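PDB 1HQZ: actin-binding protein from Saccharomyces cerevisiae, which binds actin filaments but not actin monomers and recruits the Arp2/3 complex to filament sides, this chain being its N-terminal cofilin-homology (ADF-H) domain. Local coordinates for residues E14-Y19 with N108-G113; T31-S36 with E46-S51; S51-L56 with L126-L131; Y66-V71 with I81-W86. One frame throughout, in Å; residues are numbered along the deposited sequence.

Contact 1 of 4, residues E14-Y19 with N108-G113; sequences EIDAEY and NNLFKG
Tyr19 and Phe111 form the closest CA pair, 7.0 Å between their CA atoms, where helix 12-24 of this ADF-H domain passes the C-terminal exit of helix 93-110. Residues 14-19 are helical throughout, whereas the other segment leaves its helix through a wider pi-type turn at 108-110 and an inverse gamma turn centred on Phe111. Leu110 contributes both its side chain and its carbonyl to the contact. The CG2 methyl of Ile15 lies anti to the backbone N and meets Leu110 CD1 at 3.7 Å, the two side chains crossing at about a right angle. It also touches the Phe111 ring more loosely, at CE2. Tyr19 and Phe111 slide past one another in opposite directions, with Tyr19 CD1 3.8 Å from Phe111 CD2. Tyr19 CG is anti to the backbone N (chi1 167°), and the ring reaches toward the 108-113 segment, where the carbonyl O of Leu110 sits 3.6 Å above one of its faces, offset toward the rim. Phe111 also packs on Leu33, Ile35, Tyr66 and Leu68, joining this turn to the central sheet. Lys112 NZ folds back to Asn108 O at 2.9 Å. Across the contact, the Tyr19 hydroxyl donates to Lys112 O, at the ring edge and in its plane; the modelled 2.5 Å between Tyr19 OH and Lys112 O is very short, and its exact value should be read with caution.

Contact 2 of 4, residues T31-S36 with E46-S51; sequences TWLIIS and ESTGSS
Glu46 and Ser47 both face Ile34 in a classic beta bulge, set in the antiparallel hairpin of strands 32-37 and 43-49. Glu46 N donates to Ile34 O at 2.8 Å, and Ser47 N adds a weak bond to the same oxygen. The extended Glu46 side chain brings OE2 to 3.2 Å from Ser36 CB; the Ser36 hydroxyl is itself bonded to Gln65. Ser47 O accepts from Ile34 N, while its OG is tucked beside Ile34 CB and at the edge of the Trp32 ring, in its plane. Thr48, paired with Leu33 without hydrogen bonds, sets CG2 3.8 Å from Leu33 CD1 on the side facing helix 12-24. The indole of Trp32 lies flat on Gly49, whose N stands 3.3 Å from the ring plane, over its centre; the glycine, with no side chain, lets the ring rest directly on backbone. Gly49 O accepts from both Thr31 N, at 2.9 Å, and Trp32 N, which reach it from opposite faces of its plane. Ser50 O takes the Thr31 hydroxyl at 2.6 Å, the donor standing well above the carbonyl plane. Ser51 then brings its carbonyl O within 2.7 Å of Trp32 NE1 and, as N-cap, starts helix 52-56. Backbone bonds and the indole on glycine thus do most of the holding, while Ser47 OG, buried with no partner in the model, probably carries some energetic cost.

Contact 3 of 4, residues S51-L56 with L126-L131; sequences SFHDFL and LDENEL
Leu56 and Leu131 reach toward each other tip to tip, Leu56 CD2 meeting Leu131 CD1 at 3.5 Å, and this pair forms the apolar centre between helix 52-56 and the start of helix 128-136. Leu126 crosses Leu56 obliquely, its CB 3.9 Å from Leu56 CD2, while the other methyl, Leu56 CD1, lies against Leu126 O and Glu128 CA and also over one face of the Phe52 ring. Glu128 runs out extended, with CG anti to the backbone N (chi1 -179°), and slides past Phe52 in the opposite direction. Its carboxylate plane is turned 63° from that ring, and OE2 approaches the ring edge at CD2. His53 crosses the same glutamate at about a right angle; OE1 lies in the imidazole plane at the edge, 3.2 Å from His53 CD2. A water joins the two segments, donating to Glu128 OE2 at 3.0 Å and accepting from His53 N. Both helices begin with side-chain caps, Ser51 OG receiving Asp54 N and Asp127 OD2 receiving Glu130 N. Beneath them lies the sheet of the ADF-H fold: Phe52 packs on Ala69 and Val71, Leu56 and Leu126 on Ile84, and Leu131 on Val118.

Contact 4 of 4, residues Y66-V71 with I81-W86; sequences YGLARV and IIIIGW
Leu68, with CG anti to its backbone N (chi1 171°) and the chain turned at chi2 (75°), which places CD1, carries that methyl over to the neighbouring strand, between the CG2 methyls of Ile81 and Ile83. The separations are 3.6 Å from Leu68 CD1 to Ile81 CG2 and 3.7 Å from Leu68 CD1 to Ile83 CG2. The strands form an antiparallel hairpin, their axes 164° apart in direction, in the middle of the ADF-H sheet. Gly67 pairs with Ile84 through two hydrogen bonds, of which Gly67 N to Ile84 O measures 2.9 Å. Ala69 and Ile82 repeat the pattern, and the bond from Ile82 N to Ala69 O is also 2.9 Å. Their side chains share the Gly67-Ile84 face, where Ile82 CG2 lies 3.9 Å from Ala69 CB and also touches Val71 CG2. On the Leu68 face, Arg70 runs extended from CG to NE, and its CG meets Ile81 CD1 at 4.0 Å, so that its aliphatic part contributes to the packing. Tyr66 stands beside Gly85, its CD2 near the glycine CA. Helix 93-110 covers Tyr66 and Ile83 through Phe99, Asn102, Phe103 and Ala107. On the other face, helix 52-56 packs against Ala69, Val71 and Ile84, while helix 128-136 meets Val71 and Ile82 through Leu131, Leu132 and Ile135.

How the contacts relate
All four contacts belong to one ADF-H domain, built round a five-stranded mixed sheet with helices on both faces. Contacts 2 and 4 are hairpins within that sheet, their centres about 9 Å apart, and strands 32-37 and 65-71 are neighbours that join them. Contacts 1 and 3 lie on opposite sides of the chain's centre, their own centres about 20 Å apart, without touching, and each packs against both hairpins. Along the chain, contacts 2 and 4 follow in series inside the loop closed by contact 1; contact 4 is also nested within contact 3, whose segments alternate with those of contact 1. Distant parts of the sequence thereby enclose the sheet, giving the compact domain of this filament-binding protein.

Contact 1 of 4, residues E14-Y19 with N108-G113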
loop_
_atom_site.group_PDB
_atom_site.type_symbol
_atom_site.label_atom_id
_atom_site.label_comp_id
_atom_site.label_asym_id
_atom_site.label_seq_id
_atom_site.Cartn_x
_atom_site.Cartn_y
_atom_site.Cartn_z
ATOM N N GLU A 14 -4.341 14.703 -2.850
ATOM C CA GLU A 14 -3.263 14.019 -3.549
ATOM C C GLU A 14 -3.429 12.507 -3.456
ATOM O O GLU A 14 -3.277 11.797 -4.450
ATOM C CB GLU A 14 -1.904 14.407 -2.962
ATOM C CG GLU A 14 -1.591 15.897 -2.970
ATOM C CD GLU A 14 -2.331 16.662 -1.882
ATOM O OE1 GLU A 14 -3.559 16.858 -1.998
ATOM O OE2 GLU A 14 -1.676 17.061 -0.897
ATOM N N ILE A 15 -3.747 12.023 -2.259
ATOM C CA ILE A 15 -3.920 10.591 -2.049
ATOM C C ILE A 15 -5.061 9.992 -2.868
ATOM O O ILE A 15 -4.843 9.055 -3.644
ATOM C CB ILE A 15 -4.152 10.260 -0.554
ATOM C CG1 ILE A 15 -2.888 10.574 0.252
ATOM C CG2 ILE A 15 -4.516 8.792 -0.396
ATOM C CD1 ILE A 15 -3.007 10.247 1.713
ATOM N N ASP A 16 -6.270 10.530 -2.707
ATOM C CA ASP A 16 -7.431 10.011 -3.437
ATOM C C ASP A 16 -7.258 10.032 -4.951
ATOM O O ASP A 16 -7.765 9.156 -5.648
ATOM C CB ASP A 16 -8.702 10.780 -3.064
ATOM C CG ASP A 16 -9.051 10.653 -1.593
ATOM O OD1 ASP A 16 -8.712 9.613 -0.988
ATOM O OD2 ASP A 16 -9.673 11.582 -1.045
ATOM N N ALA A 17 -6.539 11.026 -5.455
ATOM C CA ALA A 17 -6.315 11.141 -6.888
ATOM C C ALA A 17 -5.554 9.930 -7.416
ATOM O O ALA A 17 -5.879 9.394 -8.475
ATOM C CB ALA A 17 -5.543 12.415 -7.192
ATOM N N GLU A 18 -4.535 9.502 -6.679
ATOM C CA GLU A 18 -3.747 8.341 -7.093
ATOM C C GLU A 18 -4.553 7.075 -6.826
ATOM O O GLU A 18 -4.588 6.150 -7.645
ATOM C CB GLU A 18 -2.427 8.299 -6.325
ATOM C CG GLU A 18 -1.592 9.574 -6.457
ATOM C CD GLU A 18 -1.326 9.969 -7.910
ATOM O OE1 GLU A 18 -1.272 9.079 -8.781
ATOM O OE2 GLU A 18 -1.157 11.177 -8.184
ATOM N N TYR A 19 -5.219 7.049 -5.677
ATOM C CA TYR A 19 -6.041 5.912 -5.292
ATOM C C TYR A 19 -7.051 5.532 -6.385
ATOM O O TYR A 19 -7.088 4.386 -6.835
ATOM C CB TYR A 19 -6.772 6.231 -3.988
ATOM C CG TYR A 19 -7.878 5.262 -3.642
ATOM C CD1 TYR A 19 -7.600 3.954 -3.240
ATOM C CD2 TYR A 19 -9.212 5.650 -3.744
ATOM C CE1 TYR A 19 -8.641 3.052 -2.949
ATOM C CE2 TYR A 19 -10.255 4.761 -3.458
ATOM C CZ TYR A 19 -9.968 3.471 -3.065
ATOM O OH TYR A 19 -11.007 2.612 -2.804
ATOM N N ASN A 108 -9.943 0.209 6.039
ATOM C CA ASN A 108 -11.385 0.433 6.123
ATOM C C ASN A 108 -11.858 1.794 5.605
ATOM O O ASN A 108 -12.987 1.916 5.132
ATOM C CB ASN A 108 -11.891 0.278 7.571
ATOM C CG ASN A 108 -11.454 -1.028 8.227
ATOM O OD1 ASN A 108 -11.446 -2.097 7.603
ATOM N ND2 ASN A 108 -11.106 -0.946 9.510
ATOM N N ASN A 109 -11.005 2.811 5.675
ATOM C CA ASN A 109 -11.423 4.143 5.254
ATOM C C ASN A 109 -10.726 4.774 4.058
ATOM O O ASN A 109 -11.316 5.615 3.378
ATOM C CB ASN A 109 -11.302 5.117 6.429
ATOM C CG ASN A 109 -11.814 4.532 7.726
ATOM O OD1 ASN A 109 -12.953 4.088 7.813
ATOM N ND2 ASN A 109 -10.967 4.531 8.745
ATOM N N LEU A 110 -9.480 4.394 3.796
ATOM C CA LEU A 110 -8.749 5.002 2.691
ATOM C C LEU A 110 -8.605 4.131 1.439
ATOM O O LEU A 110 -9.167 4.448 0.388
ATOM C CB LEU A 110 -7.368 5.444 3.185
ATOM C CG LEU A 110 -6.505 6.256 2.215
ATOM C CD1 LEU A 110 -7.179 7.594 1.922
ATOM C CD2 LEU A 110 -5.125 6.492 2.823
ATOM N N PHE A 111 -7.847 3.040 1.545
ATOM C CA PHE A 111 -7.642 2.153 0.400
ATOM C C PHE A 111 -8.700 1.064 0.356
ATOM O O PHE A 111 -8.370 -0.123 0.343
ATOM C CB PHE A 111 -6.252 1.508 0.463
ATOM C CG PHE A 111 -5.112 2.482 0.308
ATOM C CD1 PHE A 111 -3.818 2.118 0.673
ATOM C CD2 PHE A 111 -5.320 3.747 -0.226
ATOM C CE1 PHE A 111 -2.746 3.004 0.501
ATOM C CE2 PHE A 111 -4.260 4.639 -0.402
ATOM C CZ PHE A 111 -2.968 4.265 -0.036
ATOM N N LYS A 112 -9.968 1.461 0.333
ATOM C CA LYS A 112 -11.060 0.490 0.303
ATOM C C LYS A 112 -11.123 -0.266 -1.022
ATOM O O LYS A 112 -10.710 0.251 -2.063
ATOM C CB LYS A 112 -12.412 1.188 0.533
ATOM C CG LYS A 112 -12.562 1.868 1.883
ATOM C CD LYS A 112 -13.921 2.564 2.014
ATOM C CE LYS A 112 -15.047 1.542 2.105
ATOM N NZ LYS A 112 -14.845 0.624 3.264
ATOM N N GLY A 113 -11.641 -1.489 -0.969
ATOM C CA GLY A 113 -11.791 -2.294 -2.173
ATOM C C GLY A 113 -10.627 -3.203 -2.519
ATOM O O GLY A 113 -10.472 -3.598 -3.667
#

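Contact 2 of 4, residues T31-S36 with E46-S51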
loop_
_atom_site.group_PDB
_atom_site.type_symbol
_atom_site.label_atom_id
_atom_site.label_comp_id
_atom_site.label_asym_id
_atom_site.label_seq_id
_atom_site.Cartn_x
_atom_site.Cartn_y
_atom_site.Cartn_z
ATOM N N THR A 31 -0.102 2.154 -11.598
ATOM C CA THR A 31 -0.803 0.972 -11.097
ATOM C C THR A 31 -0.495 0.705 -9.630
ATOM O O THR A 31 -0.999 -0.247 -9.044
ATOM C CB THR A 31 -0.430 -0.275 -11.897
ATOM O OG1 THR A 31 0.970 -0.540 -11.739
ATOM C CG2 THR A 31 -0.741 -0.066 -13.364
ATOM N N TRP A 32 0.363 1.524 -9.042
ATOM C CA TRP A 32 0.678 1.361 -7.636
ATOM C C TRP A 32 1.024 2.695 -6.999
ATOM O O TRP A 32 1.385 3.657 -7.685
ATOM C CB TRP A 32 1.809 0.345 -7.420
ATOM C CG TRP A 32 3.135 0.682 -8.032
ATOM C CD1 TRP A 32 3.658 0.178 -9.188
ATOM C CD2 TRP A 32 4.152 1.509 -7.459
ATOM N NE1 TRP A 32 4.943 0.626 -9.364
ATOM C CE2 TRP A 32 5.273 1.445 -8.318
ATOM C CE3 TRP A 32 4.225 2.297 -6.300
ATOM C CZ2 TRP A 32 6.460 2.141 -8.054
ATOM C CZ3 TRP A 32 5.396 2.983 -6.036
ATOM C CH2 TRP A 32 6.505 2.899 -6.913
ATOM N N LEU A 33 0.906 2.739 -5.679
ATOM C CA LEU A 33 1.152 3.944 -4.895
ATOM C C LEU A 33 1.650 3.573 -3.504
ATOM O O LEU A 33 1.215 2.575 -2.931
ATOM C CB LEU A 33 -0.162 4.730 -4.725
ATOM C CG LEU A 33 -0.290 5.668 -3.507
ATOM C CD1 LEU A 33 0.582 6.908 -3.706
ATOM C CD2 LEU A 33 -1.766 6.077 -3.326
ATOM N N ILE A 34 2.561 4.377 -2.974
ATOM C CA ILE A 34 3.055 4.169 -1.624
ATOM C C ILE A 34 2.890 5.505 -0.916
ATOM O O ILE A 34 3.358 6.537 -1.417
ATOM C CB ILE A 34 4.561 3.803 -1.579
ATOM C CG1 ILE A 34 4.777 2.383 -2.127
ATOM C CG2 ILE A 34 5.077 3.911 -0.136
ATOM C CD1 ILE A 34 6.235 1.893 -2.049
ATOM N N ILE A 35 2.194 5.507 0.215
ATOM C CA ILE A 35 2.046 6.751 0.967
ATOM C C ILE A 35 2.936 6.685 2.201
ATOM O O ILE A 35 2.984 5.668 2.894
ATOM C CB ILE A 35 0.579 7.018 1.398
ATOM C CG1 ILE A 35 0.091 5.905 2.324
ATOM C CG2 ILE A 35 -0.305 7.171 0.161
ATOM C CD1 ILE A 35 -1.273 6.166 2.906
ATOM N N SER A 36 3.633 7.782 2.472
ATOM C CA SER A 36 4.559 7.865 3.590
ATOM C C SER A 36 4.343 9.173 4.364
ATOM O O SER A 36 3.831 10.157 3.818
ATOM C CB SER A 36 5.991 7.781 3.046
ATOM O OG SER A 36 6.951 7.660 4.081
ATOM N N GLU A 46 4.183 9.217 -1.753
ATOM C CA GLU A 46 5.629 9.328 -1.796
ATOM C C GLU A 46 6.110 8.944 -3.176
ATOM O O GLU A 46 6.975 9.601 -3.750
ATOM C CB GLU A 46 6.284 8.420 -0.767
ATOM C CG GLU A 46 7.788 8.489 -0.838
ATOM C CD GLU A 46 8.455 7.871 0.361
ATOM O OE1 GLU A 46 8.793 6.661 0.318
ATOM O OE2 GLU A 46 8.628 8.609 1.358
ATOM N N SER A 47 5.526 7.878 -3.711
ATOM C CA SER A 47 5.899 7.393 -5.028
ATOM C C SER A 47 4.768 6.611 -5.674
ATOM O O SER A 47 3.868 6.111 -4.995
ATOM C CB SER A 47 7.128 6.502 -4.916
ATOM O OG SER A 47 6.901 5.494 -3.954
ATOM N N THR A 48 4.829 6.529 -6.997
ATOM C CA THR A 48 3.855 5.815 -7.792
ATOM C C THR A 48 4.656 5.261 -8.960
ATOM O O THR A 48 5.750 5.744 -9.247
ATOM C CB THR A 48 2.746 6.762 -8.337
ATOM O OG1 THR A 48 3.335 7.756 -9.181
ATOM C CG2 THR A 48 1.998 7.449 -7.186
ATOM N N GLY A 49 4.121 4.246 -9.626
ATOM C CA GLY A 49 4.821 3.667 -10.755
ATOM C C GLY A 49 3.908 2.711 -11.481
ATOM O O GLY A 49 2.768 2.499 -11.056
ATOM N N SER A 50 4.398 2.119 -12.566
ATOM C CA SER A 50 3.578 1.190 -13.333
ATOM C C SER A 50 3.919 -0.275 -13.096
ATOM O O SER A 50 3.055 -1.136 -13.256
ATOM C CB SER A 50 3.695 1.501 -14.823
ATOM O OG SER A 50 5.052 1.450 -15.226
ATOM N N SER A 51 5.170 -0.544 -12.717
ATOM C CA SER A 51 5.668 -1.908 -12.464
ATOM C C SER A 51 5.519 -2.419 -11.018
ATOM O O SER A 51 6.014 -1.803 -10.070
ATOM C CB SER A 51 7.143 -1.991 -12.874
ATOM O OG SER A 51 7.760 -3.138 -12.329
#

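Contact 3 of 4, residues S51-L56 with L126-L131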
loop_
_atom_site.group_PDB
_atom_site.type_symbol
_atom_site.label_atom_id
_atom_site.label_comp_id
_atom_site.label_asym_id
_atom_site.label_seq_id
_atom_site.Cartn_x
_atom_site.Cartn_y
_atom_site.Cartn_z
ATOM N N SER A 51 5.170 -0.544 -12.717
ATOM C CA SER A 51 5.668 -1.908 -12.464
ATOM C C SER A 51 5.519 -2.419 -11.018
ATOM O O SER A 51 6.014 -1.803 -10.070
ATOM C CB SER A 51 7.143 -1.991 -12.874
ATOM O OG SER A 51 7.760 -3.138 -12.329
ATOM N N PHE A 52 4.849 -3.560 -10.865
ATOM C CA PHE A 52 4.630 -4.166 -9.548
ATOM C C PHE A 52 5.981 -4.545 -8.942
ATOM O O PHE A 52 6.178 -4.487 -7.725
ATOM C CB PHE A 52 3.739 -5.406 -9.700
ATOM C CG PHE A 52 3.409 -6.101 -8.401
ATOM C CD1 PHE A 52 2.710 -5.441 -7.397
ATOM C CD2 PHE A 52 3.724 -7.448 -8.219
ATOM C CE1 PHE A 52 2.320 -6.110 -6.232
ATOM C CE2 PHE A 52 3.341 -8.127 -7.060
ATOM C CZ PHE A 52 2.637 -7.458 -6.066
ATOM N N HIS A 53 6.911 -4.934 -9.806
ATOM C CA HIS A 53 8.246 -5.305 -9.361
ATOM C C HIS A 53 8.918 -4.080 -8.717
ATOM O O HIS A 53 9.570 -4.205 -7.683
ATOM C CB HIS A 53 9.065 -5.833 -10.553
ATOM C CG HIS A 53 10.462 -6.243 -10.201
ATOM N ND1 HIS A 53 11.552 -5.425 -10.411
ATOM C CD2 HIS A 53 10.945 -7.371 -9.629
ATOM C CE1 HIS A 53 12.647 -6.032 -9.983
ATOM N NE2 HIS A 53 12.304 -7.215 -9.504
ATOM N N ASP A 54 8.746 -2.898 -9.314
ATOM C CA ASP A 54 9.337 -1.673 -8.756
ATOM C C ASP A 54 8.685 -1.350 -7.404
ATOM O O ASP A 54 9.355 -0.972 -6.438
ATOM C CB ASP A 54 9.141 -0.492 -9.711
ATOM C CG ASP A 54 10.228 -0.398 -10.776
ATOM O OD1 ASP A 54 11.048 -1.334 -10.915
ATOM O OD2 ASP A 54 10.256 0.629 -11.483
ATOM N N PHE A 55 7.372 -1.513 -7.354
ATOM C CA PHE A 55 6.587 -1.269 -6.149
ATOM C C PHE A 55 7.192 -1.953 -4.929
ATOM O O PHE A 55 7.467 -1.320 -3.905
ATOM C CB PHE A 55 5.157 -1.777 -6.389
ATOM C CG PHE A 55 4.257 -1.732 -5.173
ATOM C CD1 PHE A 55 4.047 -0.539 -4.477
ATOM C CD2 PHE A 55 3.558 -2.870 -4.779
ATOM C CE1 PHE A 55 3.142 -0.484 -3.413
ATOM C CE2 PHE A 55 2.660 -2.833 -3.723
ATOM C CZ PHE A 55 2.448 -1.632 -3.034
ATOM N N LEU A 56 7.426 -3.252 -5.049
ATOM C CA LEU A 56 7.960 -4.028 -3.939
ATOM C C LEU A 56 9.326 -3.580 -3.441
ATOM O O LEU A 56 9.709 -3.873 -2.308
ATOM C CB LEU A 56 7.984 -5.504 -4.320
ATOM C CG LEU A 56 6.580 -6.023 -4.659
ATOM C CD1 LEU A 56 6.663 -7.454 -5.180
ATOM C CD2 LEU A 56 5.695 -5.940 -3.419
ATOM N N LEU A 126 8.057 -9.241 0.955
ATOM C CA LEU A 126 7.547 -8.739 -0.316
ATOM C C LEU A 126 8.092 -9.510 -1.523
ATOM O O LEU A 126 8.517 -8.917 -2.515
ATOM C CB LEU A 126 7.877 -7.247 -0.450
ATOM C CG LEU A 126 7.345 -6.296 0.639
ATOM C CD1 LEU A 126 7.939 -4.900 0.463
ATOM C CD2 LEU A 126 5.827 -6.230 0.567
ATOM N N ASP A 127 8.084 -10.836 -1.437
ATOM C CA ASP A 127 8.550 -11.646 -2.557
ATOM C C ASP A 127 7.468 -11.593 -3.627
ATOM O O ASP A 127 6.320 -11.940 -3.370
ATOM C CB ASP A 127 8.782 -13.094 -2.120
ATOM C CG ASP A 127 9.050 -14.013 -3.298
ATOM O OD1 ASP A 127 10.086 -13.820 -3.974
ATOM O OD2 ASP A 127 8.219 -14.915 -3.554
ATOM N N GLU A 128 7.836 -11.164 -4.827
ATOM C CA GLU A 128 6.877 -11.023 -5.916
ATOM C C GLU A 128 6.038 -12.258 -6.250
ATOM O O GLU A 128 4.829 -12.150 -6.465
ATOM C CB GLU A 128 7.585 -10.511 -7.181
ATOM C CG GLU A 128 6.645 -10.306 -8.361
ATOM C CD GLU A 128 7.242 -9.436 -9.460
ATOM O OE1 GLU A 128 8.482 -9.351 -9.547
ATOM O OE2 GLU A 128 6.461 -8.849 -10.244
ATOM N N ASN A 129 6.658 -13.431 -6.299
ATOM C CA ASN A 129 5.901 -14.638 -6.622
ATOM C C ASN A 129 4.928 -15.041 -5.521
ATOM O O ASN A 129 3.814 -15.480 -5.793
ATOM C CB ASN A 129 6.853 -15.794 -6.934
ATOM C CG ASN A 129 7.529 -15.630 -8.281
ATOM O OD1 ASN A 129 6.864 -15.399 -9.301
ATOM N ND2 ASN A 129 8.853 -15.750 -8.300
ATOM N N GLU A 130 5.361 -14.905 -4.278
ATOM C CA GLU A 130 4.519 -15.234 -3.144
ATOM C C GLU A 130 3.253 -14.362 -3.177
ATOM O O GLU A 130 2.139 -14.844 -2.952
ATOM C CB GLU A 130 5.313 -14.994 -1.855
ATOM C CG GLU A 130 4.478 -14.594 -0.648
ATOM C CD GLU A 130 3.820 -15.767 0.044
ATOM O OE1 GLU A 130 3.206 -16.610 -0.648
ATOM O OE2 GLU A 130 3.911 -15.832 1.289
ATOM N N LEU A 131 3.429 -13.079 -3.478
ATOM C CA LEU A 131 2.305 -12.155 -3.519
ATOM C C LEU A 131 1.407 -12.373 -4.731
ATOM O O LEU A 131 0.181 -12.251 -4.629
ATOM C CB LEU A 131 2.809 -10.705 -3.482
ATOM C CG LEU A 131 3.517 -10.261 -2.190
ATOM C CD1 LEU A 131 4.029 -8.842 -2.350
ATOM C CD2 LEU A 131 2.563 -10.337 -1.018
HETATM O O HOH W 1 6.267 -6.551 -12.177
#

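Contact 4 of 4, residues Y66-V71 with I81-W86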
loop_
_atom_site.group_PDB
_atom_site.type_symbol
_atom_site.label_atom_id
_atom_site.label_comp_id
_atom_site.label_asym_id
_atom_site.label_seq_id
_atom_site.Cartn_x
_atom_site.Cartn_y
_atom_site.Cartn_z
ATOM N N TYR A 66 2.237 2.729 3.635
ATOM C CA TYR A 66 1.174 1.900 3.112
ATOM C C TYR A 66 1.260 1.949 1.609
ATOM O O TYR A 66 1.484 3.011 1.026
ATOM C CB TYR A 66 -0.185 2.401 3.609
ATOM C CG TYR A 66 -0.230 2.488 5.119
ATOM C CD1 TYR A 66 0.256 3.609 5.783
ATOM C CD2 TYR A 66 -0.655 1.407 5.881
ATOM C CE1 TYR A 66 0.333 3.647 7.178
ATOM C CE2 TYR A 66 -0.587 1.426 7.270
ATOM C CZ TYR A 66 -0.084 2.551 7.910
ATOM O OH TYR A 66 0.030 2.557 9.275
ATOM N N GLY A 67 1.121 0.781 0.993
ATOM C CA GLY A 67 1.187 0.686 -0.451
ATOM C C GLY A 67 -0.118 0.149 -0.998
ATOM O O GLY A 67 -0.850 -0.579 -0.316
ATOM N N LEU A 68 -0.399 0.509 -2.245
ATOM C CA LEU A 68 -1.623 0.096 -2.925
ATOM C C LEU A 68 -1.240 -0.253 -4.344
ATOM O O LEU A 68 -0.566 0.531 -5.012
ATOM C CB LEU A 68 -2.615 1.264 -2.944
ATOM C CG LEU A 68 -3.893 1.148 -3.769
ATOM C CD1 LEU A 68 -4.878 0.240 -3.067
ATOM C CD2 LEU A 68 -4.494 2.545 -3.950
ATOM N N ALA A 69 -1.647 -1.423 -4.817
ATOM C CA ALA A 69 -1.303 -1.776 -6.183
ATOM C C ALA A 69 -2.372 -2.595 -6.869
ATOM O O ALA A 69 -3.038 -3.431 -6.252
ATOM C CB ALA A 69 0.026 -2.520 -6.218
ATOM N N ARG A 70 -2.530 -2.341 -8.159
ATOM C CA ARG A 70 -3.494 -3.065 -8.958
ATOM C C ARG A 70 -2.663 -4.024 -9.790
ATOM O O ARG A 70 -1.836 -3.602 -10.598
ATOM C CB ARG A 70 -4.282 -2.111 -9.850
ATOM C CG ARG A 70 -5.338 -2.810 -10.681
ATOM C CD ARG A 70 -6.301 -1.799 -11.273
ATOM N NE ARG A 70 -7.548 -2.420 -11.705
ATOM C CZ ARG A 70 -7.809 -2.762 -12.958
ATOM N NH1 ARG A 70 -6.907 -2.539 -13.889
ATOM N NH2 ARG A 70 -8.969 -3.312 -13.288
ATOM N N VAL A 71 -2.878 -5.316 -9.583
ATOM C CA VAL A 71 -2.091 -6.318 -10.282
ATOM C C VAL A 71 -2.899 -7.451 -10.890
ATOM O O VAL A 71 -3.961 -7.833 -10.383
ATOM C CB VAL A 71 -1.058 -6.964 -9.330
ATOM C CG1 VAL A 71 0.027 -7.639 -10.133
ATOM C CG2 VAL A 71 -0.476 -5.916 -8.383
ATOM N N ILE A 81 -6.664 -5.895 -6.410
ATOM C CA ILE A 81 -6.021 -4.876 -5.605
ATOM C C ILE A 81 -5.380 -5.440 -4.342
ATOM O O ILE A 81 -5.998 -6.218 -3.593
ATOM C CB ILE A 81 -7.040 -3.758 -5.213
ATOM C CG1 ILE A 81 -7.417 -2.891 -6.424
ATOM C CG2 ILE A 81 -6.411 -2.814 -4.219
ATOM C CD1 ILE A 81 -7.864 -3.621 -7.638
ATOM N N ILE A 82 -4.131 -5.055 -4.112
ATOM C CA ILE A 82 -3.432 -5.496 -2.917
ATOM C C ILE A 82 -3.000 -4.258 -2.130
ATOM O O ILE A 82 -2.638 -3.231 -2.706
ATOM C CB ILE A 82 -2.194 -6.373 -3.265
ATOM C CG1 ILE A 82 -1.440 -6.732 -1.981
ATOM C CG2 ILE A 82 -1.283 -5.646 -4.249
ATOM C CD1 ILE A 82 -0.304 -7.747 -2.161
ATOM N N ILE A 83 -3.108 -4.325 -0.810
ATOM C CA ILE A 83 -2.661 -3.215 0.001
ATOM C C ILE A 83 -1.592 -3.791 0.905
ATOM O O ILE A 83 -1.693 -4.937 1.356
ATOM C CB ILE A 83 -3.782 -2.600 0.849
ATOM C CG1 ILE A 83 -4.398 -3.653 1.766
ATOM C CG2 ILE A 83 -4.826 -2.001 -0.062
ATOM C CD1 ILE A 83 -5.329 -3.059 2.814
ATOM N N ILE A 84 -0.557 -3.001 1.146
ATOM C CA ILE A 84 0.540 -3.450 1.980
ATOM C C ILE A 84 0.781 -2.528 3.162
ATOM O O ILE A 84 0.920 -1.324 3.001
ATOM C CB ILE A 84 1.839 -3.576 1.139
ATOM C CG1 ILE A 84 1.692 -4.756 0.174
ATOM C CG2 ILE A 84 3.055 -3.752 2.044
ATOM C CD1 ILE A 84 2.814 -4.898 -0.800
ATOM N N GLY A 85 0.794 -3.116 4.353
ATOM C CA GLY A 85 1.062 -2.369 5.560
ATOM C C GLY A 85 2.527 -2.629 5.867
ATOM O O GLY A 85 2.905 -3.703 6.325
ATOM N N TRP A 86 3.353 -1.633 5.590
ATOM C CA TRP A 86 4.790 -1.717 5.794
ATOM C C TRP A 86 5.156 -1.135 7.165
ATOM O O TRP A 86 4.991 0.064 7.410
ATOM C CB TRP A 86 5.467 -0.961 4.644
ATOM C CG TRP A 86 6.935 -0.804 4.755
ATOM C CD1 TRP A 86 7.605 0.295 5.208
ATOM C CD2 TRP A 86 7.932 -1.762 4.393
ATOM N NE1 TRP A 86 8.953 0.085 5.142
ATOM C CE2 TRP A 86 9.188 -1.170 4.651
ATOM C CE3 TRP A 86 7.889 -3.065 3.877
ATOM C CZ2 TRP A 86 10.398 -1.833 4.412
ATOM C CZ3 TRP A 86 9.094 -3.729 3.636
ATOM C CH2 TRP A 86 10.333 -3.106 3.906
#